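Local atomic coordinates of taurocyamine kinase (Schistosoma mansoni, PDB entry 4WOD), a protein that reversibly transfers phosphate between ATP and taurocyamine, working with magnesium as a duplicated member of the phosphagen kinase family. Residues K24-D29 / F77-A82; G158-T163 / K213-W218; F546-D551 / R562-G567. The protein carries 4 engineered substitutions. All blocks are in the same frame, centred on the assembly; numbering follows the deposited sequence.

Contact 1: residues K24-D29 / F77-A82; sequences KKYLTD and FDAVIA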
loop_
_atom_site.group_PDB
_atom_site.type_symbol
_atom_site.label_atom_id
_atom_site.label_comp_id
_atom_site.label_asym_id
_atom_site.label_seq_id
_atom_site.Cartn_x
_atom_site.Cartn_y
_atom_site.Cartn_z
ATOM N N LYS A 24 13.357 18.206 2.082
ATOM C CA LYS A 24 12.785 19.164 1.151
ATOM C C LYS A 24 11.550 19.810 1.791
ATOM O O LYS A 24 11.337 21.018 1.689
ATOM C CB LYS A 24 12.422 18.467 -0.155
ATOM C CG LYS A 24 11.759 19.346 -1.191
ATOM C CD LYS A 24 11.697 18.590 -2.490
ATOM C CE LYS A 24 11.026 19.381 -3.583
ATOM N NZ LYS A 24 11.396 18.836 -4.913
ATOM N N LYS A 25 10.781 18.995 2.502
ATOM C CA LYS A 25 9.526 19.436 3.097
ATOM C C LYS A 25 9.743 20.497 4.158
ATOM O O LYS A 25 9.014 21.479 4.211
ATOM C CB LYS A 25 8.786 18.236 3.679
ATOM C CG LYS A 25 7.404 18.533 4.210
ATOM C CD LYS A 25 6.642 17.229 4.391
ATOM C CE LYS A 25 5.375 17.406 5.196
ATOM N NZ LYS A 25 4.751 16.065 5.428
ATOM N N TYR A 26 10.773 20.332 4.981
ATOM C CA TYR A 26 10.929 21.210 6.128
ATOM C C TYR A 26 12.079 22.211 6.016
ATOM O O TYR A 26 12.202 23.101 6.867
ATOM C CB TYR A 26 11.070 20.363 7.396
ATOM C CG TYR A 26 9.796 19.595 7.695
ATOM C CD1 TYR A 26 8.620 20.265 8.058
ATOM C CD2 TYR A 26 9.758 18.206 7.597
ATOM C CE1 TYR A 26 7.449 19.568 8.311
ATOM C CE2 TYR A 26 8.603 17.502 7.855
ATOM C CZ TYR A 26 7.444 18.189 8.214
ATOM O OH TYR A 26 6.294 17.483 8.468
ATOM N N LEU A 27 12.898 22.112 4.966
ATOM C CA LEU A 27 13.981 23.087 4.796
ATOM C C LEU A 27 13.430 24.359 4.129
ATOM O O LEU A 27 13.700 24.647 2.952
ATOM C CB LEU A 27 15.141 22.496 3.989
ATOM C CG LEU A 27 16.430 23.323 3.904
ATOM C CD1 LEU A 27 16.941 23.641 5.305
ATOM C CD2 LEU A 27 17.493 22.598 3.102
ATOM N N THR A 28 12.649 25.107 4.898
ATOM C CA THR A 28 11.938 26.275 4.377
ATOM C C THR A 28 12.840 27.495 4.316
ATOM O O THR A 28 13.934 27.507 4.895
ATOM C CB THR A 28 10.713 26.611 5.231
ATOM O OG1 THR A 28 11.139 27.101 6.517
ATOM C CG2 THR A 28 9.837 25.364 5.409
ATOM N N ASP A 29 12.373 28.522 3.612
ATOM C CA ASP A 29 13.059 29.809 3.593
ATOM C C ASP A 29 13.339 30.305 5.020
ATOM O O ASP A 29 14.444 30.761 5.314
ATOM C CB ASP A 29 12.245 30.859 2.812
ATOM C CG ASP A 29 12.238 30.605 1.301
ATOM O OD1 ASP A 29 12.970 29.702 0.836
ATOM O OD2 ASP A 29 11.515 31.315 0.572
ATOM N N PHE A 77 14.930 19.715 12.757
ATOM C CA PHE A 77 14.973 18.273 13.056
ATOM C C PHE A 77 13.731 17.762 13.794
ATOM O O PHE A 77 13.320 16.623 13.566
ATOM C CB PHE A 77 16.228 17.920 13.867
ATOM C CG PHE A 77 17.463 17.736 13.022
ATOM C CD1 PHE A 77 17.672 16.552 12.321
ATOM C CD2 PHE A 77 18.406 18.747 12.916
ATOM C CE1 PHE A 77 18.808 16.378 11.528
ATOM C CE2 PHE A 77 19.551 18.575 12.131
ATOM C CZ PHE A 77 19.745 17.379 11.428
ATOM N N ASP A 78 13.154 18.570 14.689
ATOM C CA ASP A 78 11.963 18.121 15.422
ATOM C C ASP A 78 10.810 17.918 14.443
ATOM O O ASP A 78 10.024 16.975 14.566
ATOM C CB ASP A 78 11.570 19.112 16.518
ATOM C CG ASP A 78 12.232 18.792 17.843
ATOM O OD1 ASP A 78 13.085 17.877 17.864
ATOM O OD2 ASP A 78 11.912 19.451 18.859
ATOM N N ALA A 79 10.745 18.789 13.446
ATOM C CA ALA A 79 9.729 18.663 12.415
ATOM C C ALA A 79 9.939 17.377 11.620
ATOM O O ALA A 79 8.986 16.614 11.404
ATOM C CB ALA A 79 9.745 19.880 11.502
ATOM N N VAL A 80 11.184 17.115 11.212
ATOM C CA VAL A 80 11.506 15.905 10.454
ATOM C C VAL A 80 11.222 14.627 11.259
ATOM O O VAL A 80 10.676 13.643 10.745
ATOM C CB VAL A 80 13.000 15.917 10.007
ATOM C CG1 VAL A 80 13.431 14.560 9.485
ATOM C CG2 VAL A 80 13.242 17.018 8.966
ATOM N N ILE A 81 11.617 14.654 12.523
ATOM C CA ILE A 81 11.525 13.486 13.394
ATOM C C ILE A 81 10.071 13.167 13.718
ATOM O O ILE A 81 9.646 12.010 13.624
ATOM C CB ILE A 81 12.338 13.715 14.699
ATOM C CG1 ILE A 81 13.841 13.670 14.399
ATOM C CG2 ILE A 81 11.975 12.688 15.767
ATOM C CD1 ILE A 81 14.702 14.293 15.504
ATOM N N ALA A 82 9.308 14.198 14.084
ATOM C CA ALA A 82 7.879 14.049 14.361
ATOM C C ALA A 82 7.152 13.453 13.152
ATOM O O ALA A 82 6.326 12.570 13.293
ATOM C CB ALA A 82 7.260 15.394 14.756
#

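Contact 2: residues G158-T163 / K213-W218; sequences GEYEGT and KNFLVW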
loop_
_atom_site.group_PDB
_atom_site.type_symbol
_atom_site.label_atom_id
_atom_site.label_comp_id
_atom_site.label_asym_id
_atom_site.label_seq_id
_atom_site.Cartn_x
_atom_site.Cartn_y
_atom_site.Cartn_z
ATOM N N GLY A 158 34.061 -13.441 28.918
ATOM C CA GLY A 158 33.678 -14.719 28.341
ATOM C C GLY A 158 33.087 -14.804 26.951
ATOM O O GLY A 158 33.814 -14.847 25.967
ATOM N N GLU A 159 31.759 -14.842 26.882
ATOM C CA GLU A 159 31.022 -15.024 25.625
ATOM C C GLU A 159 31.468 -14.081 24.513
ATOM O O GLU A 159 31.489 -14.445 23.335
ATOM C CB GLU A 159 29.522 -14.833 25.867
ATOM C CG GLU A 159 28.665 -15.042 24.630
ATOM C CD GLU A 159 27.192 -14.927 24.931
ATOM O OE1 GLU A 159 26.848 -14.292 25.950
ATOM O OE2 GLU A 159 26.380 -15.478 24.155
ATOM N N TYR A 160 31.850 -12.873 24.896
ATOM C CA TYR A 160 32.150 -11.850 23.912
ATOM C C TYR A 160 33.606 -11.847 23.482
ATOM O O TYR A 160 33.991 -11.049 22.630
ATOM C CB TYR A 160 31.730 -10.488 24.462
ATOM C CG TYR A 160 30.271 -10.517 24.849
ATOM C CD1 TYR A 160 29.276 -10.437 23.885
ATOM C CD2 TYR A 160 29.893 -10.686 26.164
ATOM C CE1 TYR A 160 27.941 -10.485 24.234
ATOM C CE2 TYR A 160 28.571 -10.743 26.523
ATOM C CZ TYR A 160 27.598 -10.646 25.553
ATOM O OH TYR A 160 26.284 -10.703 25.929
ATOM N N GLU A 161 34.405 -12.760 24.028
ATOM C CA GLU A 161 35.819 -12.806 23.674
ATOM C C GLU A 161 35.980 -13.052 22.189
ATOM O O GLU A 161 35.290 -13.888 21.607
ATOM C CB GLU A 161 36.564 -13.880 24.471
ATOM C CG GLU A 161 38.053 -13.917 24.158
ATOM C CD GLU A 161 38.924 -13.866 25.400
ATOM O OE1 GLU A 161 39.340 -14.944 25.878
ATOM O OE2 GLU A 161 39.196 -12.750 25.897
ATOM N N GLY A 162 36.888 -12.310 21.567
ATOM C CA GLY A 162 37.027 -12.372 20.127
ATOM C C GLY A 162 38.131 -11.480 19.599
ATOM O O GLY A 162 39.084 -11.180 20.305
ATOM N N THR A 163 37.984 -11.037 18.357
ATOM C CA THR A 163 39.051 -10.328 17.674
ATOM C C THR A 163 38.625 -9.004 17.043
ATOM O O THR A 163 37.596 -8.929 16.361
ATOM C CB THR A 163 39.655 -11.212 16.575
ATOM O OG1 THR A 163 40.147 -12.423 17.167
ATOM C CG2 THR A 163 40.794 -10.494 15.865
ATOM N N LYS A 213 31.094 -16.207 16.638
ATOM C CA LYS A 213 30.582 -15.540 15.436
ATOM C C LYS A 213 29.072 -15.254 15.478
ATOM O O LYS A 213 28.392 -15.314 14.455
ATOM C CB LYS A 213 30.918 -16.364 14.192
ATOM C CG LYS A 213 32.411 -16.678 14.051
ATOM C CD LYS A 213 32.801 -17.021 12.623
ATOM C CE LYS A 213 34.299 -17.342 12.545
ATOM N NZ LYS A 213 34.825 -17.419 11.146
ATOM N N ASN A 214 28.560 -14.948 16.664
ATOM C CA ASN A 214 27.162 -14.569 16.835
ATOM C C ASN A 214 27.026 -13.159 17.446
ATOM O O ASN A 214 25.939 -12.759 17.870
ATOM C CB ASN A 214 26.432 -15.605 17.700
ATOM C CG ASN A 214 27.042 -15.742 19.081
ATOM O OD1 ASN A 214 27.835 -14.899 19.502
ATOM N ND2 ASN A 214 26.658 -16.795 19.803
ATOM N N PHE A 215 28.146 -12.438 17.488
ATOM C CA PHE A 215 28.245 -11.089 18.052
ATOM C C PHE A 215 29.222 -10.306 17.203
ATOM O O PHE A 215 30.350 -10.733 16.990
ATOM C CB PHE A 215 28.704 -11.120 19.508
ATOM C CG PHE A 215 28.834 -9.750 20.148
ATOM C CD1 PHE A 215 27.708 -9.079 20.614
ATOM C CD2 PHE A 215 30.082 -9.152 20.310
ATOM C CE1 PHE A 215 27.819 -7.820 21.212
ATOM C CE2 PHE A 215 30.206 -7.896 20.904
ATOM C CZ PHE A 215 29.071 -7.232 21.360
ATOM N N LEU A 216 28.788 -9.157 16.704
ATOM C CA LEU A 216 29.557 -8.432 15.696
ATOM C C LEU A 216 29.479 -6.932 15.969
ATOM O O LEU A 216 28.382 -6.413 16.274
ATOM C CB LEU A 216 29.015 -8.760 14.303
ATOM C CG LEU A 216 29.458 -7.888 13.127
ATOM C CD1 LEU A 216 30.889 -8.209 12.704
ATOM C CD2 LEU A 216 28.505 -8.022 11.945
ATOM N N VAL A 217 30.614 -6.232 15.904
ATOM C CA VAL A 217 30.594 -4.778 16.151
ATOM C C VAL A 217 31.265 -3.968 15.051
ATOM O O VAL A 217 32.402 -4.252 14.683
ATOM C CB VAL A 217 31.273 -4.404 17.492
ATOM C CG1 VAL A 217 31.192 -2.903 17.700
ATOM C CG2 VAL A 217 30.606 -5.118 18.667
ATOM N N TRP A 218 30.557 -2.958 14.540
ATOM C CA TRP A 218 31.110 -2.029 13.557
ATOM C C TRP A 218 31.509 -0.726 14.243
ATOM O O TRP A 218 30.691 -0.091 14.939
ATOM C CB TRP A 218 30.095 -1.750 12.444
ATOM C CG TRP A 218 29.903 -2.896 11.498
ATOM C CD1 TRP A 218 30.585 -4.081 11.493
ATOM C CD2 TRP A 218 28.969 -2.967 10.403
ATOM N NE1 TRP A 218 30.140 -4.878 10.467
ATOM C CE2 TRP A 218 29.150 -4.222 9.786
ATOM C CE3 TRP A 218 28.005 -2.092 9.891
ATOM C CZ2 TRP A 218 28.396 -4.625 8.675
ATOM C CZ3 TRP A 218 27.258 -2.492 8.784
ATOM C CH2 TRP A 218 27.461 -3.748 8.191
HETATM O O HOH W 1 27.788 -17.335 22.491
#

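Contact 3: residues F546-D551 / R562-G567; sequences FLFKND and RDWPVG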
loop_
_atom_site.group_PDB
_atom_site.type_symbol
_atom_site.label_atom_id
_atom_site.label_comp_id
_atom_site.label_asym_id
_atom_site.label_seq_id
_atom_site.Cartn_x
_atom_site.Cartn_y
_atom_site.Cartn_z
ATOM N N PHE A 546 -9.341 10.398 -17.737
ATOM C CA PHE A 546 -9.633 9.007 -18.049
ATOM C C PHE A 546 -8.580 8.190 -17.321
ATOM O O PHE A 546 -7.561 7.823 -17.893
ATOM C CB PHE A 546 -9.602 8.731 -19.553
ATOM C CG PHE A 546 -10.643 9.479 -20.336
ATOM C CD1 PHE A 546 -11.728 10.063 -19.701
ATOM C CD2 PHE A 546 -10.533 9.596 -21.720
ATOM C CE1 PHE A 546 -12.682 10.758 -20.425
ATOM C CE2 PHE A 546 -11.485 10.281 -22.451
ATOM C CZ PHE A 546 -12.562 10.864 -21.806
ATOM N N LEU A 547 -8.821 7.948 -16.038
ATOM C CA LEU A 547 -7.814 7.344 -15.185
ATOM C C LEU A 547 -8.052 5.861 -15.002
ATOM O O LEU A 547 -9.172 5.387 -15.028
ATOM C CB LEU A 547 -7.790 8.027 -13.811
ATOM C CG LEU A 547 -7.648 9.550 -13.818
ATOM C CD1 LEU A 547 -7.944 10.108 -12.432
ATOM C CD2 LEU A 547 -6.261 9.948 -14.297
ATOM N N PHE A 548 -6.975 5.129 -14.788
ATOM C CA PHE A 548 -7.090 3.730 -14.457
ATOM C C PHE A 548 -5.852 3.447 -13.614
ATOM O O PHE A 548 -4.804 3.049 -14.124
ATOM C CB PHE A 548 -7.197 2.885 -15.740
ATOM C CG PHE A 548 -7.546 1.431 -15.510
ATOM C CD1 PHE A 548 -7.639 0.906 -14.235
ATOM C CD2 PHE A 548 -7.836 0.604 -16.590
ATOM C CE1 PHE A 548 -7.957 -0.416 -14.040
ATOM C CE2 PHE A 548 -8.168 -0.722 -16.397
ATOM C CZ PHE A 548 -8.224 -1.226 -15.114
ATOM N N LYS A 549 -5.982 3.732 -12.323
ATOM C CA LYS A 549 -4.887 3.590 -11.378
ATOM C C LYS A 549 -5.163 2.460 -10.390
ATOM O O LYS A 549 -6.309 2.086 -10.163
ATOM C CB LYS A 549 -4.662 4.901 -10.618
ATOM C CG LYS A 549 -4.856 6.146 -11.466
ATOM C CD LYS A 549 -4.730 7.414 -10.631
ATOM C CE LYS A 549 -3.372 7.510 -9.959
ATOM N NZ LYS A 549 -2.860 8.910 -9.984
ATOM N N ASN A 550 -4.107 1.929 -9.790
ATOM C CA ASN A 550 -4.269 0.927 -8.750
ATOM C C ASN A 550 -4.269 1.591 -7.385
ATOM O O ASN A 550 -3.394 1.333 -6.571
ATOM C CB ASN A 550 -3.160 -0.133 -8.842
ATOM C CG ASN A 550 -1.759 0.467 -8.797
ATOM O OD1 ASN A 550 -1.582 1.685 -8.858
ATOM N ND2 ASN A 550 -0.755 -0.396 -8.689
ATOM N N ASP A 551 -5.252 2.451 -7.137
ATOM C CA ASP A 551 -5.251 3.257 -5.918
ATOM C C ASP A 551 -6.504 3.151 -5.037
ATOM O O ASP A 551 -6.612 3.885 -4.061
ATOM C CB ASP A 551 -5.047 4.726 -6.277
ATOM C CG ASP A 551 -6.221 5.295 -7.047
ATOM O OD1 ASP A 551 -6.998 4.497 -7.622
ATOM O OD2 ASP A 551 -6.366 6.537 -7.083
ATOM N N ARG A 562 -3.925 -7.098 -8.836
ATOM C CA ARG A 562 -2.864 -8.082 -8.917
ATOM C C ARG A 562 -2.272 -8.173 -10.334
ATOM O O ARG A 562 -2.971 -7.939 -11.318
ATOM C CB ARG A 562 -3.391 -9.445 -8.475
ATOM C CG ARG A 562 -3.562 -9.625 -6.958
ATOM C CD ARG A 562 -4.210 -11.006 -6.687
ATOM N NE ARG A 562 -5.212 -11.245 -7.706
ATOM C CZ ARG A 562 -5.182 -12.210 -8.615
ATOM N NH1 ARG A 562 -4.227 -13.139 -8.641
ATOM N NH2 ARG A 562 -6.147 -12.247 -9.495
ATOM N N ASP A 563 -0.987 -8.530 -10.418
ATOM C CA ASP A 563 -0.242 -8.653 -11.679
ATOM C C ASP A 563 -0.360 -7.402 -12.555
ATOM O O ASP A 563 -0.536 -7.471 -13.779
ATOM C CB ASP A 563 -0.694 -9.894 -12.445
ATOM C CG ASP A 563 -0.418 -11.158 -11.674
ATOM O OD1 ASP A 563 0.767 -11.360 -11.318
ATOM O OD2 ASP A 563 -1.373 -11.928 -11.408
ATOM N N TRP A 564 -0.209 -6.267 -11.891
ATOM C CA TRP A 564 -0.379 -4.949 -12.483
ATOM C C TRP A 564 0.725 -4.635 -13.500
ATOM O O TRP A 564 1.904 -4.964 -13.282
ATOM C CB TRP A 564 -0.408 -3.916 -11.362
ATOM C CG TRP A 564 -0.763 -2.543 -11.796
ATOM C CD1 TRP A 564 0.088 -1.490 -11.961
ATOM C CD2 TRP A 564 -2.071 -2.064 -12.125
ATOM N NE1 TRP A 564 -0.614 -0.384 -12.377
ATOM C CE2 TRP A 564 -1.940 -0.709 -12.482
ATOM C CE3 TRP A 564 -3.336 -2.649 -12.158
ATOM C CZ2 TRP A 564 -3.028 0.070 -12.858
ATOM C CZ3 TRP A 564 -4.417 -1.876 -12.537
ATOM C CH2 TRP A 564 -4.255 -0.526 -12.876
ATOM N N PRO A 565 0.350 -4.030 -14.638
ATOM C CA PRO A 565 -1.005 -3.676 -15.069
ATOM C C PRO A 565 -1.484 -4.576 -16.206
ATOM O O PRO A 565 -2.166 -4.102 -17.116
ATOM C CB PRO A 565 -0.821 -2.244 -15.571
ATOM C CG PRO A 565 0.600 -2.263 -16.168
ATOM C CD PRO A 565 1.338 -3.491 -15.584
ATOM N N VAL A 566 -1.112 -5.853 -16.164
ATOM C CA VAL A 566 -1.315 -6.755 -17.292
ATOM C C VAL A 566 -2.796 -6.957 -17.615
ATOM O O VAL A 566 -3.617 -7.155 -16.720
ATOM C CB VAL A 566 -0.640 -8.121 -17.016
ATOM C CG1 VAL A 566 -0.860 -9.078 -18.168
ATOM C CG2 VAL A 566 0.843 -7.918 -16.798
ATOM N N GLY A 567 -3.124 -6.904 -18.900
ATOM C CA GLY A 567 -4.480 -7.111 -19.376
ATOM C C GLY A 567 -5.467 -5.980 -19.125
ATOM O O GLY A 567 -6.664 -6.140 -19.405
#

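Contact 1: residues K24-D29 / F77-A82
Tyr26, whose ring packs on Ala79 and Val80, hydrogen-bonds through OH to OD2 of Asp83, one turn further along helix 74-84 and just past segment 77-82. The same carboxylate oxygen of Asp83 forms a salt bridge with Lys25 NZ, so two consecutive residues at the end of helix 22-26 grip a single acceptor. Between this polar anchor and the backbone of Tyr26, the contact is largely apolar. The methyl group of Ala79 lies over one face of the tyrosine ring, nearer its rim than its middle; CB is 3.9 Å from the ring centroid of Tyr26, 19° off the normal, a CH-pi contact. Its closest ring atom is CD1, with Ala79 CB 3.6 Å from Tyr26 CD1. The opposite face is taken by the neighbouring lysine: Lys25 CG stands 3.9 Å above the Tyr26 ring plane, over its centre. Val80 approaches obliquely, CG2 coming within 3.9 Å of Tyr26 CD2. The tyrosine reaches helix 74-84 because its CG lies anti to its own carbonyl carbon (chi1 -66°). Beyond Tyr26 the chain leaves the helix through an inverse gamma turn centred on Leu27, and Thr28 then caps the next helix with OG1 bonded to Ile31 N. Contact 1 thus joins two helices of the small N-terminal domain of the first phosphagen kinase unit. Val80 also touches Leu61 and Pro62, and its side chain is about 8 Å from the bound arginine, whose pocket includes Leu61 and Tyr84. With Lys25 CG on one face and Ala79 CB on the other, the ring is probably restricted in tilting, and the bond from OH holds its far end. The nearby lysine would probably stabilise the negative charge of Asp83, so CH-pi and apolar packing act together with a shared carboxylate.

Contact 2: residues G158-T163 / K213-W218
Tyr160 reaches Phe215 by swinging out from CB with CG anti to the carbonyl carbon and beside the backbone N (chi1 -56°). Past CG, the CD1-CE1 edge of the ring is turned against the phenylalanine. Tyr160 CD1 stands 3.7 Å above the Phe215 ring plane, over its centre, and is 3.8 Å from Phe215 CG. Tyr160 CE1, the next atom out, meets the same face off to one side, 3.9 Å from Phe215 CD1. With the ring centroids of Tyr160 and Phe215 4.9 Å apart and their planes at 71°, the pair is a T-shaped stack in which tyrosine supplies the edge and phenylalanine the face. One face of the tyrosine ring is approached toward its rim by CB of Glu159. At the tip, OH is hydrogen-bonded to the main-chain O of Arg242, on helix 236-251. That helix packs against the large antiparallel sheet of the first catalytic domain, in which strands 162-166 and 215-219 flank strand 206-210. Tyr160 sits in the 3-10 turn leading into the outermost of these strands, so its ring lies between the sheet edge and helix 236-251; both it and Phe215 touch Ala246, and Phe215 also rests on Val227 and Leu156. Beside the aromatic pair, a water links the segments through polar side chains, donating to Glu159 OE2 at 2.9 Å and accepting from Asn214 ND2 at 3.0 Å. The amide oxygen of Asn214 is held in turn by Asn210 ND2, which also bonds to the carbonyl O of Glu159.

Contact 3: residues F546-D551 / R562-G567
Trp564 lays one indole face against Asn550 and turns the edge of its six-membered ring to Phe548, joining the two loops on either side of the short helix 553-558 in the catalytic domain of the second phosphagen kinase unit. Its CG is anti to the backbone N, which extends the ring system across to segment 546-551. Asn550 instead places CG between its backbone N and carbonyl carbon (chi1 55°), folding the amide flat over one indole face. The amide and ring planes lie 13° apart, with Asn550 ND2 3.6 Å from Trp564 CD1. Further along the same face, Asn550 CB sits 3.8 Å from the centroid of the Trp564 six-membered ring, a CH-pi contact almost on the normal. On the opposite face lies CB of Pro565, which follows a cis peptide bond. Phe548 receives the tryptophan edge in an offset edge-to-face pair, planes at 75°; its CE1 is 3.9 Å from Trp564 CH2. Phe548 packs in turn on Trp581, whose NE1 bonds to Leu547 O. Asn550 N is buried here without a partner in the model. The carbonyl O of Phe548 sits at the edge of the indole, near its plane, 3.7 Å from Trp564 CZ2.

How the contacts relate
From the N terminus, contact 1 comes first, closing a span of 47 residues rich in helix and free of strand within the N-terminal domain of the first repeat. Contact 2 follows in the catalytic domain of that repeat, closing 49 residues that include strand 206-210 and tying the start of edge strand 162-166 to strand 215-219. Contact 3 belongs to the second repeat and closes only ten residues, centred on helix 553-558. The three loops run in series, neither nesting nor crossing. None touches another: nearest atoms are about 18 Å apart between contacts 1 and 3, and about 33 Å between contacts 2 and 3.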